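Dihydrolipoyl dehydrogenase (Elizabethkingia anophelis NUHP1, PDB 6UZI) oxidises the dihydrolipoyl groups of lipoyl-bearing proteins with NAD(+) as electron acceptor, passing the electrons through a bound FAD. Local coordinates at the interface of chains A and B. Sequence-based numbering; all coordinates share one arbitrary frame. Chains: chain A/B, Dihydrolipoyl dehydrogenase.

The interface of chains A and B. Residues chain A 77-78, 80, 397, 399; chain B 64, 67, 92, 95.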
ATOM      1  N   THR A  77     -21.447   7.156  -9.710  1.00 46.45           N
ATOM      2  CA  THR A  77     -21.472   7.393  -8.273  1.00 41.57           C
ATOM      3  C   THR A  77     -20.392   8.387  -7.870  1.00 54.31           C
ATOM      4  O   THR A  77     -20.610   9.243  -7.001  1.00 49.15           O
ATOM      5  CB  THR A  77     -21.298   6.065  -7.526  1.00 40.45           C
ATOM      6  OG1 THR A  77     -22.301   5.136  -7.950  1.00 47.09           O
ATOM      7  CG2 THR A  77     -21.422   6.258  -6.027  1.00 38.81           C
ATOM      8  N   HIS A  78     -19.221   8.301  -8.506  1.00 63.32           N
ATOM      9  CA  HIS A  78     -18.135   9.231  -8.228  1.00 60.44           C
ATOM     10  C   HIS A  78     -18.410  10.629  -8.761  1.00 55.66           C
ATOM     11  O   HIS A  78     -17.614  11.534  -8.499  1.00 53.23           O
ATOM     12  CB  HIS A  78     -16.816   8.711  -8.810  1.00 56.76           C
ATOM     13  CG  HIS A  78     -16.042   7.830  -7.875  1.00 50.15           C
ATOM     14  ND1 HIS A  78     -15.662   8.235  -6.613  1.00 49.12           N
ATOM     15  CD2 HIS A  78     -15.566   6.571  -8.023  1.00 47.52           C
ATOM     16  CE1 HIS A  78     -14.997   7.259  -6.021  1.00 47.01           C
ATOM     17  NE2 HIS A  78     -14.916   6.242  -6.859  1.00 46.65           N
ATOM     18  N   ILE A  80     -18.644  11.415 -12.087  1.00 46.04           N
ATOM     19  CA  ILE A  80     -17.974  11.573 -13.371  1.00 48.96           C
ATOM     20  C   ILE A  80     -18.942  11.156 -14.467  1.00 60.84           C
ATOM     21  O   ILE A  80     -19.389  10.002 -14.510  1.00 65.34           O
ATOM     22  CB  ILE A  80     -16.682  10.749 -13.441  1.00 38.21           C
ATOM     23  CG1 ILE A  80     -15.716  11.199 -12.351  1.00 38.10           C
ATOM     24  CG2 ILE A  80     -16.054  10.863 -14.825  1.00 48.58           C
ATOM     25  CD1 ILE A  80     -14.524  10.295 -12.189  1.00 55.82           C
ATOM     26  N   ALA A 397     -14.302   5.617   1.875  1.00 42.71           N
ATOM     27  CA  ALA A 397     -14.061   6.777   1.027  1.00 45.33           C
ATOM     28  C   ALA A 397     -13.712   6.373  -0.398  1.00 39.17           C
ATOM     29  O   ALA A 397     -14.068   7.085  -1.344  1.00 38.83           O
ATOM     30  CB  ALA A 397     -12.959   7.648   1.622  1.00 48.75           C
ATOM     31  N   MET A 399     -14.462   3.220  -1.783  1.00 47.74           N
ATOM     32  CA  MET A 399     -15.380   2.154  -2.185  1.00 42.66           C
ATOM     33  C   MET A 399     -14.680   0.817  -2.379  1.00 49.95           C
ATOM     34  O   MET A 399     -15.303  -0.132  -2.860  1.00 62.84           O
ATOM     35  CB  MET A 399     -16.181   2.509  -3.442  1.00 36.11           C
ATOM     36  CG  MET A 399     -16.977   3.784  -3.307  1.00 43.16           C
ATOM     37  SD  MET A 399     -18.277   3.928  -4.548  1.00 51.79           S
ATOM     38  CE  MET A 399     -17.323   4.452  -5.952  1.00 43.28           C
TER
ATOM     39  N   SER B  64     -12.246  10.564  -5.813  1.00 36.19           N
ATOM     40  CA  SER B  64     -13.090  10.886  -6.954  1.00 38.08           C
ATOM     41  C   SER B  64     -12.340  11.723  -7.981  1.00 42.63           C
ATOM     42  O   SER B  64     -12.440  11.470  -9.187  1.00 44.88           O
ATOM     43  CB  SER B  64     -14.347  11.615  -6.479  1.00 47.64           C
ATOM     44  OG  SER B  64     -15.143  10.777  -5.659  1.00 48.03           O
ATOM     45  N   HIS B  67      -9.774   9.694 -10.094  1.00 42.73           N
ATOM     46  CA  HIS B  67     -10.449   8.961 -11.160  1.00 35.87           C
ATOM     47  C   HIS B  67     -10.687   9.863 -12.366  1.00 40.78           C
ATOM     48  O   HIS B  67     -10.424   9.477 -13.511  1.00 42.83           O
ATOM     49  CB  HIS B  67     -11.780   8.403 -10.652  1.00 37.23           C
ATOM     50  CG  HIS B  67     -11.655   7.149  -9.844  1.00 40.23           C
ATOM     51  ND1 HIS B  67     -10.898   6.072 -10.248  1.00 46.76           N
ATOM     52  CD2 HIS B  67     -12.209   6.796  -8.661  1.00 39.32           C
ATOM     53  CE1 HIS B  67     -10.989   5.109  -9.346  1.00 42.12           C
ATOM     54  NE2 HIS B  67     -11.779   5.525  -8.374  1.00 43.43           N
ATOM     55  N   MET B  92     -20.471  14.464  -6.758  1.00 58.04           N
ATOM     56  CA  MET B  92     -19.247  14.225  -5.997  1.00 58.03           C
ATOM     57  C   MET B  92     -19.452  14.526  -4.519  1.00 63.36           C
ATOM     58  O   MET B  92     -19.165  13.691  -3.654  1.00 64.01           O
ATOM     59  CB  MET B  92     -18.104  15.080  -6.542  1.00 52.53           C
ATOM     60  CG  MET B  92     -17.265  14.413  -7.579  1.00 55.28           C
ATOM     61  SD  MET B  92     -15.571  15.003  -7.555  1.00 60.43           S
ATOM     62  CE  MET B  92     -14.978  14.286  -9.080  1.00 63.38           C
ATOM     63  N   ARG B  95     -21.918  12.123  -2.717  1.00 50.42           N
ATOM     64  CA  ARG B  95     -21.343  10.837  -2.344  1.00 43.39           C
ATOM     65  C   ARG B  95     -20.444  10.979  -1.126  1.00 46.57           C
ATOM     66  O   ARG B  95     -20.482  10.139  -0.220  1.00 45.41           O
ATOM     67  CB  ARG B  95     -20.555  10.236  -3.512  1.00 44.74           C
ATOM     68  CG  ARG B  95     -19.980   8.851  -3.223  1.00 40.67           C
ATOM     69  CD  ARG B  95     -18.961   8.413  -4.258  1.00 39.54           C
ATOM     70  NE  ARG B  95     -17.623   8.933  -3.982  1.00 42.20           N
ATOM     71  CZ  ARG B  95     -16.755   8.351  -3.158  1.00 45.71           C
ATOM     72  NH1 ARG B  95     -15.554   8.878  -2.965  1.00 36.73           N
ATOM     73  NH2 ARG B  95     -17.087   7.238  -2.522  1.00 54.68           N
TER
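Two helices of chain B, 55-73 and 89-113, meet chain A across the two-fold dimer interface typical of the pyridine nucleotide-disulfide oxidoreductases, receiving the imidazole of A:His78 between B:Ser64, B:His67 and B:Arg95. The hydroxyl OG of B:Ser64 hydrogen-bonds ND1 of A:His78 at 2.8 Å; either atom could be the donor. One face of the A:His78 ring is met near its rim by CD2 of B:His67, which lies 3.4 Å from CD2 of A:His78. On another side, CE1 of A:His78 sits over the guanidinium face of B:Arg95, 3.5 Å from CZ, with the two planes turned 67° apart, so the ring presents its rim and does not stack flat. B:Arg95 starts with CG anti to the backbone N (chi1 -177°) and bends at chi3, which carries its end past A:His78 to the C-terminal part of helix 393-398. There both terminal nitrogens grip the carbonyl oxygen of A:Ala397, which lies in the guanidinium plane. NH1, at 2.8 Å from O of A:Ala397, approaches almost in line with the carbonyl, whereas NH2, at 3.2 Å from the same oxygen, comes from above the carbonyl plane. The pair should fix the rotation of the guanidinium, and its positive charge probably suits this helix-end carbonyl. CG of A:Met399 packs against NH2 of B:Arg95, and CG2 of A:Thr77 lies 3.7 Å from CD of B:Arg95. Farther along, CD1 of A:Ile80 touches CB of B:His67. Helix 55-73 of chain B begins at B:Cys55 of the redox-active disulfide, so this patch joins the active-site helix of one subunit to its partner; its centre lies about 19 Å from A:His453, the catalytic acid-base histidine that chain A contributes opposite that disulfide.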